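Local coordinates for protein aminoacyl-histidine dipeptidase (Vibrio alginolyticus, PDB 3MRU) that probably hydrolyses dipeptides, aminoacyl-histidine substrates among them, as a zinc-dependent metallopeptidase of the M20C family, at residues A[177-185]-A[427-436]; A[345-353]-A[364-375]. All blocks are in the same frame, centred on the assembly; numbering follows the deposited sequence.

Contact 1 is partly buried, with solvent-exposed residues such as Asn428, and one end lies near the zinc site; contact 2 is buried and away from it. The first pairs distant parts of the chain in a short, irregular parallel arrangement, whereas the second is a more continuous antiparallel hairpin closed within the sequence span that contact 1 brackets. Both belong to one large mixed sheet, in which strands 181-199 and 361-370 are neighbours. Their centres lie about 17 Å apart, yet they touch: His433 NE2 and Ser349 OG, 2.8 Å apart, probably hydrogen-bond. Main-chain bonds, several of them weak, and mixed aliphatic and aromatic packing make up contact 1; contact 2 adds a hydroxyl-to-hydroxyl bond to a fuller antiparallel set.

Contact 1: residues A[177-185]-A[427-436]; sequences EGEVYMGCA and PNIMVIHAGL
Gly178 and Asn428 begin the pairing: the Asn428 N-H points almost straight at Gly178 O, with N to O 2.7 Å and an angle of 167° at the hydrogen. Val180 O accepts a more bent bond from Met430 N, and Met430 O in turn takes the amide of Met182, N to O 3.1 Å. Beyond this point the grip slackens. Ile432 N reaches Gly183 O only weakly, and Ala185 N is shared between Ile432 O and Ala434 O, both weak bonds; Ala434 N also bonds weakly to Ile432 O across an inverse gamma turn centred on His433. Tyr181 pairs with Met430 and Cys184 with Ile432, so 177-185 advances three residues where 427-436 advances two, the chain turning a corner at Met182. Strand 181-199 begins a few residues after the zinc ligand Asp173, and it and strand 430-432 run parallel in a large mixed sheet of this M20-family enzyme. Tyr181 CG stands anti to its carbonyl carbon (chi1 -69°), which sets the ring alongside Met430, with Met430 CB near the ring edge, 3.8 Å from CE2. Ile432 crosses at about a right angle and lays CG1 over one face, 4.1 Å from the ring centroid. Leu436 also crosses the tyrosine at about a right angle, CD1 to CD1, and its side chain is about 6 Å from those of Glu149 and Asp173. Met182 SD packs on Ile429 CG2 at 3.6 Å. The His433 ring carries Ala185 CB over one face, while its NE2 turns to Ser349.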
loop_
_atom_site.group_PDB
_atom_site.type_symbol
_atom_site.label_atom_id
_atom_site.label_comp_id
_atom_site.label_asym_id
_atom_site.label_seq_id
_atom_site.Cartn_x
_atom_site.Cartn_y
_atom_site.Cartn_z
ATOM N N GLU A 177 -12.601 -6.404 -11.348
ATOM C CA GLU A 177 -12.773 -6.719 -12.770
ATOM C C GLU A 177 -12.783 -5.394 -13.546
ATOM O O GLU A 177 -13.568 -4.480 -13.229
ATOM C CB GLU A 177 -14.039 -7.574 -12.999
ATOM C CG GLU A 177 -14.958 -7.147 -14.190
ATOM C CD GLU A 177 -14.336 -7.317 -15.588
ATOM O OE1 GLU A 177 -13.455 -8.183 -15.778
ATOM O OE2 GLU A 177 -14.742 -6.586 -16.512
ATOM N N GLY A 178 -11.916 -5.296 -14.556
ATOM C CA GLY A 178 -11.746 -4.059 -15.317
ATOM C C GLY A 178 -10.858 -2.993 -14.688
ATOM O O GLY A 178 -10.985 -1.800 -14.994
ATOM N N GLU A 179 -9.962 -3.441 -13.805
ATOM C CA GLU A 179 -9.001 -2.590 -13.112
ATOM C C GLU A 179 -7.620 -3.207 -13.093
ATOM O O GLU A 179 -7.330 -4.046 -12.259
ATOM C CB GLU A 179 -9.464 -2.412 -11.673
ATOM C CG GLU A 179 -10.573 -1.400 -11.515
ATOM C CD GLU A 179 -10.638 -0.826 -10.110
ATOM O OE1 GLU A 179 -9.589 -0.862 -9.407
ATOM O OE2 GLU A 179 -11.734 -0.342 -9.716
ATOM N N VAL A 180 -6.766 -2.779 -14.000
ATOM C CA VAL A 180 -5.405 -3.288 -14.038
ATOM C C VAL A 180 -4.340 -2.383 -13.405
ATOM O O VAL A 180 -4.564 -1.191 -13.169
ATOM C CB VAL A 180 -4.988 -3.641 -15.464
ATOM C CG1 VAL A 180 -4.649 -5.100 -15.550
ATOM C CG2 VAL A 180 -6.089 -3.276 -16.441
ATOM N N TYR A 181 -3.186 -2.986 -13.134
ATOM C CA TYR A 181 -2.052 -2.302 -12.534
ATOM C C TYR A 181 -0.806 -2.468 -13.383
ATOM O O TYR A 181 -0.437 -3.585 -13.748
ATOM C CB TYR A 181 -1.797 -2.800 -11.104
ATOM C CG TYR A 181 -2.875 -2.387 -10.133
ATOM C CD1 TYR A 181 -3.361 -3.277 -9.183
ATOM C CD2 TYR A 181 -3.431 -1.112 -10.185
ATOM C CE1 TYR A 181 -4.372 -2.903 -8.302
ATOM C CE2 TYR A 181 -4.427 -0.729 -9.315
ATOM C CZ TYR A 181 -4.898 -1.624 -8.375
ATOM O OH TYR A 181 -5.897 -1.236 -7.507
ATOM N N MET A 182 -0.168 -1.351 -13.714
ATOM C CA MET A 182 1.060 -1.399 -14.496
ATOM C C MET A 182 2.239 -0.854 -13.704
ATOM O O MET A 182 3.386 -0.861 -14.187
ATOM C CB MET A 182 0.912 -0.663 -15.829
ATOM C CG MET A 182 0.459 0.780 -15.716
ATOM S SD MET A 182 0.188 1.518 -17.340
ATOM C CE MET A 182 1.806 1.323 -18.127
ATOM N N GLY A 183 1.957 -0.399 -12.484
ATOM C CA GLY A 183 3.004 0.101 -11.619
ATOM C C GLY A 183 2.528 0.422 -10.227
ATOM O O GLY A 183 1.319 0.610 -9.981
ATOM N N CYS A 184 3.496 0.493 -9.308
ATOM C CA CYS A 184 3.240 1.004 -7.957
ATOM C C CYS A 184 4.452 1.701 -7.346
ATOM O O CYS A 184 5.558 1.629 -7.870
ATOM C CB CYS A 184 2.735 -0.114 -7.035
ATOM S SG CYS A 184 3.927 -1.398 -6.782
ATOM N N ALA A 185 4.210 2.369 -6.228
ATOM C CA ALA A 185 5.247 3.067 -5.487
ATOM C C ALA A 185 5.980 2.169 -4.503
ATOM O O ALA A 185 5.374 1.339 -3.829
ATOM C CB ALA A 185 4.640 4.262 -4.752
ATOM N N PRO A 427 -10.186 -1.388 -20.077
ATOM C CA PRO A 427 -10.222 -1.520 -18.627
ATOM C C PRO A 427 -9.801 -0.207 -18.020
ATOM O O PRO A 427 -9.318 0.669 -18.740
ATOM C CB PRO A 427 -9.264 -2.676 -18.348
ATOM C CG PRO A 427 -8.339 -2.701 -19.510
ATOM C CD PRO A 427 -9.078 -2.160 -20.684
ATOM N N ASN A 428 -9.920 -0.076 -16.703
ATOM C CA ASN A 428 -9.465 1.128 -16.019
ATOM C C ASN A 428 -8.034 0.876 -15.543
ATOM O O ASN A 428 -7.799 0.633 -14.359
ATOM C CB ASN A 428 -10.381 1.457 -14.841
ATOM C CG ASN A 428 -9.759 2.451 -13.878
ATOM O OD1 ASN A 428 -10.250 2.647 -12.767
ATOM N ND2 ASN A 428 -8.673 3.085 -14.303
ATOM N N ILE A 429 -7.083 0.929 -16.473
ATOM C CA ILE A 429 -5.667 0.668 -16.159
ATOM C C ILE A 429 -5.177 1.727 -15.180
ATOM O O ILE A 429 -5.536 2.889 -15.318
ATOM C CB ILE A 429 -4.766 0.699 -17.414
ATOM C CG1 ILE A 429 -5.077 -0.473 -18.334
ATOM C CG2 ILE A 429 -3.281 0.620 -17.050
ATOM C CD1 ILE A 429 -4.517 -0.363 -19.746
ATOM N N MET A 430 -4.362 1.326 -14.198
ATOM C CA MET A 430 -3.963 2.225 -13.103
ATOM C C MET A 430 -2.516 2.142 -12.629
ATOM O O MET A 430 -1.744 1.283 -13.065
ATOM C CB MET A 430 -4.862 2.012 -11.902
ATOM C CG MET A 430 -6.169 2.684 -12.043
ATOM S SD MET A 430 -7.023 2.722 -10.475
ATOM C CE MET A 430 -6.604 4.379 -9.900
ATOM N N VAL A 431 -2.163 3.071 -11.743
ATOM C CA VAL A 431 -0.904 3.056 -11.006
ATOM C C VAL A 431 -1.235 3.523 -9.597
ATOM O O VAL A 431 -1.655 4.660 -9.413
ATOM C CB VAL A 431 0.159 3.991 -11.630
ATOM C CG1 VAL A 431 1.365 4.101 -10.734
ATOM C CG2 VAL A 431 0.607 3.460 -12.945
ATOM N N ILE A 432 -1.098 2.648 -8.605
ATOM C CA ILE A 432 -1.362 3.076 -7.230
ATOM C C ILE A 432 -0.100 3.553 -6.568
ATOM O O ILE A 432 0.983 2.986 -6.747
ATOM C CB ILE A 432 -2.075 2.031 -6.283
ATOM C CG1 ILE A 432 -1.867 0.590 -6.737
ATOM C CG2 ILE A 432 -3.550 2.358 -6.121
ATOM C CD1 ILE A 432 -0.473 0.052 -6.500
ATOM N N HIS A 433 -0.261 4.607 -5.788
ATOM C CA HIS A 433 0.842 5.168 -5.070
ATOM C C HIS A 433 0.891 4.382 -3.769
ATOM O O HIS A 433 0.676 4.943 -2.681
ATOM C CB HIS A 433 0.611 6.664 -4.835
ATOM C CG HIS A 433 1.874 7.452 -4.785
ATOM N ND1 HIS A 433 2.753 7.504 -5.842
ATOM C CD2 HIS A 433 2.424 8.192 -3.797
ATOM C CE1 HIS A 433 3.793 8.243 -5.505
ATOM N NE2 HIS A 433 3.614 8.679 -4.272
ATOM N N ALA A 434 1.166 3.075 -3.905
ATOM C CA ALA A 434 1.154 2.131 -2.789
ATOM C C ALA A 434 1.976 0.872 -3.095
ATOM O O ALA A 434 2.435 0.664 -4.218
ATOM C CB ALA A 434 -0.237 1.772 -2.375
ATOM N N GLY A 435 2.161 0.033 -2.079
ATOM C CA GLY A 435 2.946 -1.187 -2.215
ATOM C C GLY A 435 2.106 -2.402 -2.546
ATOM O O GLY A 435 1.079 -2.651 -1.914
ATOM N N LEU A 436 2.552 -3.132 -3.566
ATOM C CA LEU A 436 1.982 -4.401 -3.984
ATOM C C LEU A 436 3.113 -5.411 -4.169
ATOM O O LEU A 436 4.216 -5.047 -4.593
ATOM C CB LEU A 436 1.254 -4.271 -5.317
ATOM C CG LEU A 436 0.269 -3.164 -5.678
ATOM C CD1 LEU A 436 -0.119 -3.365 -7.139
ATOM C CD2 LEU A 436 -0.969 -3.102 -4.797
#

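Contact 2: residues A[345-353]-A[364-375]; sequences VVETSLNVG and VLCLIRSLIDSG
Thr348 and Ser370 face each other in a non-hydrogen-bonded pair, and their hydroxyls do the joining: Thr348 OG1 donates to Ser370 OG at 3.2 Å. The serine OG lies anti to its backbone N (chi1 -180°), from where it donates to Ile372 O at 2.6 Å. On the same face Leu350 and Ile368 run side by side, with Leu350 CB 3.9 Å from Ile368 CG1; helix 373-389 packs on this face through Val379. Val352 and Val364 cross obliquely through their CG1 methyls.

The other face is more polar. Ser349 OG rests against Arg369 CB while hydrogen-bonded to His433 NE2, and the arginine, extended as far as NE, carries its guanidinium off the strand pair, one face lying over Leu367 CD2 and its NE hydrogen-bonded to Ser220 OG. Between the faces, Ser349 and Arg369 exchange two nearly straight backbone bonds, Ser349 N to Arg369 O 2.9 Å and Arg369 N to Ser349 O 2.7 Å. Glu347 O takes Leu371 N at the strand end, and its carboxylate passes Ile372 CG1 to pair with Arg337. From Thr348 OG1 through Ser370 OG to Ile372 O, two buried hydroxyls probably help tie the hairpin to the N-cap residue of helix 373-389.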
loop_
_atom_site.group_PDB
_atom_site.type_symbol
_atom_site.label_atom_id
_atom_site.label_comp_id
_atom_site.label_asym_id
_atom_site.label_seq_id
_atom_site.Cartn_x
_atom_site.Cartn_y
_atom_site.Cartn_z
ATOM N N VAL A 345 -0.096 10.972 -12.985
ATOM C CA VAL A 345 0.129 10.096 -11.846
ATOM C C VAL A 345 1.297 10.632 -11.045
ATOM O O VAL A 345 2.292 11.089 -11.627
ATOM C CB VAL A 345 0.512 8.700 -12.446
ATOM C CG1 VAL A 345 1.077 7.736 -11.393
ATOM C CG2 VAL A 345 -0.673 8.079 -13.151
ATOM N N VAL A 346 1.180 10.573 -9.719
ATOM C CA VAL A 346 2.277 10.977 -8.827
ATOM C C VAL A 346 3.480 10.030 -8.903
ATOM O O VAL A 346 3.383 8.844 -8.575
ATOM C CB VAL A 346 1.836 11.055 -7.371
ATOM C CG1 VAL A 346 2.992 11.512 -6.518
ATOM C CG2 VAL A 346 0.641 11.982 -7.213
ATOM N N GLU A 347 4.616 10.555 -9.333
ATOM C CA GLU A 347 5.833 9.765 -9.352
ATOM C C GLU A 347 6.522 9.679 -7.983
ATOM O O GLU A 347 6.921 8.592 -7.570
ATOM C CB GLU A 347 6.802 10.285 -10.396
ATOM C CG GLU A 347 7.985 9.378 -10.610
ATOM C CD GLU A 347 8.967 9.939 -11.616
ATOM O OE1 GLU A 347 9.544 11.034 -11.365
ATOM O OE2 GLU A 347 9.158 9.272 -12.661
ATOM N N THR A 348 6.681 10.807 -7.292
ATOM C CA THR A 348 7.355 10.798 -5.993
ATOM C C THR A 348 6.604 11.660 -4.984
ATOM O O THR A 348 6.000 12.662 -5.359
ATOM C CB THR A 348 8.842 11.274 -6.069
ATOM O OG1 THR A 348 9.534 10.642 -7.150
ATOM C CG2 THR A 348 9.564 10.919 -4.794
ATOM N N SER A 349 6.633 11.268 -3.711
ATOM C CA SER A 349 5.989 12.051 -2.679
ATOM C C SER A 349 6.488 11.658 -1.312
ATOM O O SER A 349 7.155 10.633 -1.156
ATOM C CB SER A 349 4.491 11.845 -2.704
ATOM O OG SER A 349 4.189 10.554 -2.214
ATOM N N LEU A 350 6.157 12.487 -0.330
ATOM C CA LEU A 350 6.443 12.192 1.051
ATOM C C LEU A 350 5.442 12.874 1.982
ATOM O O LEU A 350 4.835 13.892 1.648
ATOM C CB LEU A 350 7.879 12.575 1.415
ATOM C CG LEU A 350 8.248 13.943 1.972
ATOM C CD1 LEU A 350 9.501 13.806 2.783
ATOM C CD2 LEU A 350 8.460 14.865 0.822
ATOM N N ASN A 351 5.277 12.293 3.157
ATOM C CA ASN A 351 4.304 12.769 4.092
ATOM C C ASN A 351 5.001 12.893 5.423
ATOM O O ASN A 351 5.454 11.893 5.950
ATOM C CB ASN A 351 3.154 11.763 4.169
ATOM C CG ASN A 351 2.137 12.080 5.273
ATOM O OD1 ASN A 351 1.289 11.252 5.582
ATOM N ND2 ASN A 351 2.216 13.271 5.864
ATOM N N VAL A 352 5.131 14.115 5.936
ATOM C CA VAL A 352 5.551 14.322 7.315
ATOM C C VAL A 352 4.314 14.055 8.171
ATOM O O VAL A 352 3.503 14.965 8.450
ATOM C CB VAL A 352 6.108 15.745 7.553
ATOM C CG1 VAL A 352 6.199 16.037 9.044
ATOM C CG2 VAL A 352 7.468 15.892 6.883
ATOM N N GLY A 353 4.188 12.788 8.571
ATOM C CA GLY A 353 2.978 12.255 9.193
ATOM C C GLY A 353 2.862 12.303 10.716
ATOM O O GLY A 353 1.751 12.416 11.237
ATOM N N VAL A 364 10.573 13.504 14.385
ATOM C CA VAL A 364 9.750 13.805 13.233
ATOM C C VAL A 364 9.764 12.589 12.333
ATOM O O VAL A 364 10.809 12.213 11.836
ATOM C CB VAL A 364 10.296 15.052 12.459
ATOM C CG1 VAL A 364 9.351 15.462 11.334
ATOM C CG2 VAL A 364 10.540 16.249 13.411
ATOM N N LEU A 365 8.608 11.968 12.132
ATOM C CA LEU A 365 8.503 10.753 11.320
ATOM C C LEU A 365 7.751 10.973 10.026
ATOM O O LEU A 365 6.681 11.608 10.007
ATOM C CB LEU A 365 7.766 9.664 12.090
ATOM C CG LEU A 365 8.492 8.598 12.893
ATOM C CD1 LEU A 365 9.476 9.193 13.881
ATOM C CD2 LEU A 365 7.437 7.778 13.600
ATOM N N CYS A 366 8.289 10.386 8.963
ATOM C CA CYS A 366 7.770 10.587 7.625
ATOM C C CYS A 366 8.030 9.403 6.696
ATOM O O CYS A 366 8.839 8.519 6.988
ATOM C CB CYS A 366 8.336 11.883 7.025
ATOM S SG CYS A 366 10.047 11.733 6.477
ATOM N N LEU A 367 7.337 9.398 5.563
ATOM C CA LEU A 367 7.353 8.239 4.695
ATOM C C LEU A 367 7.402 8.643 3.228
ATOM O O LEU A 367 6.453 9.219 2.697
ATOM C CB LEU A 367 6.142 7.343 4.990
ATOM C CG LEU A 367 5.834 6.177 4.047
ATOM C CD1 LEU A 367 6.939 5.156 4.063
ATOM C CD2 LEU A 367 4.546 5.522 4.448
ATOM N N ILE A 368 8.517 8.338 2.578
ATOM C CA ILE A 368 8.691 8.710 1.192
ATOM C C ILE A 368 8.162 7.587 0.338
ATOM O O ILE A 368 8.458 6.404 0.595
ATOM C CB ILE A 368 10.175 8.963 0.851
ATOM C CG1 ILE A 368 10.763 9.995 1.812
ATOM C CG2 ILE A 368 10.319 9.410 -0.579
ATOM C CD1 ILE A 368 12.290 10.063 1.831
ATOM N N ARG A 369 7.378 7.954 -0.670
ATOM C CA ARG A 369 6.888 7.016 -1.665
ATOM C C ARG A 369 7.400 7.423 -3.025
ATOM O O ARG A 369 7.637 8.614 -3.272
ATOM C CB ARG A 369 5.392 7.066 -1.711
ATOM C CG ARG A 369 4.749 6.544 -0.516
ATOM C CD ARG A 369 3.287 6.795 -0.670
ATOM N NE ARG A 369 2.533 6.396 0.509
ATOM C CZ ARG A 369 2.451 5.150 0.950
ATOM N NH1 ARG A 369 3.112 4.181 0.327
ATOM N NH2 ARG A 369 1.741 4.885 2.031
ATOM N N SER A 370 7.554 6.436 -3.907
ATOM C CA SER A 370 7.978 6.684 -5.275
ATOM C C SER A 370 7.821 5.448 -6.162
ATOM O O SER A 370 7.935 4.319 -5.688
ATOM C CB SER A 370 9.390 7.264 -5.302
ATOM O OG SER A 370 9.762 7.492 -6.644
ATOM N N LEU A 371 7.604 5.693 -7.457
ATOM C CA LEU A 371 7.539 4.641 -8.462
ATOM C C LEU A 371 8.965 4.423 -8.922
ATOM O O LEU A 371 9.445 3.288 -8.954
ATOM C CB LEU A 371 6.677 5.033 -9.651
ATOM C CG LEU A 371 5.374 5.798 -9.433
ATOM C CD1 LEU A 371 4.798 6.180 -10.774
ATOM C CD2 LEU A 371 4.371 4.961 -8.676
ATOM N N ILE A 372 9.660 5.503 -9.275
ATOM C CA ILE A 372 11.090 5.353 -9.567
ATOM C C ILE A 372 11.878 5.314 -8.244
ATOM O O ILE A 372 11.844 6.255 -7.448
ATOM C CB ILE A 372 11.659 6.413 -10.571
ATOM C CG1 ILE A 372 10.843 6.429 -11.876
ATOM C CG2 ILE A 372 13.154 6.125 -10.861
ATOM C CD1 ILE A 372 10.892 5.166 -12.749
ATOM N N ASP A 373 12.568 4.207 -8.005
ATOM C CA ASP A 373 13.315 4.057 -6.773
ATOM C C ASP A 373 14.482 5.028 -6.737
ATOM O O ASP A 373 14.999 5.367 -5.663
ATOM C CB ASP A 373 13.788 2.617 -6.614
ATOM C CG ASP A 373 12.619 1.627 -6.499
ATOM O OD1 ASP A 373 11.526 2.039 -6.010
ATOM O OD2 ASP A 373 12.792 0.444 -6.903
ATOM N N SER A 374 14.880 5.486 -7.919
ATOM C CA SER A 374 15.898 6.510 -8.056
ATOM C C SER A 374 15.427 7.839 -7.405
ATOM O O SER A 374 16.184 8.511 -6.681
ATOM C CB SER A 374 16.209 6.660 -9.538
ATOM O OG SER A 374 17.040 7.769 -9.783
ATOM N N GLY A 375 14.159 8.182 -7.627
ATOM C CA GLY A 375 13.560 9.363 -7.017
ATOM C C GLY A 375 13.365 9.271 -5.515
ATOM O O GLY A 375 13.321 10.279 -4.822
#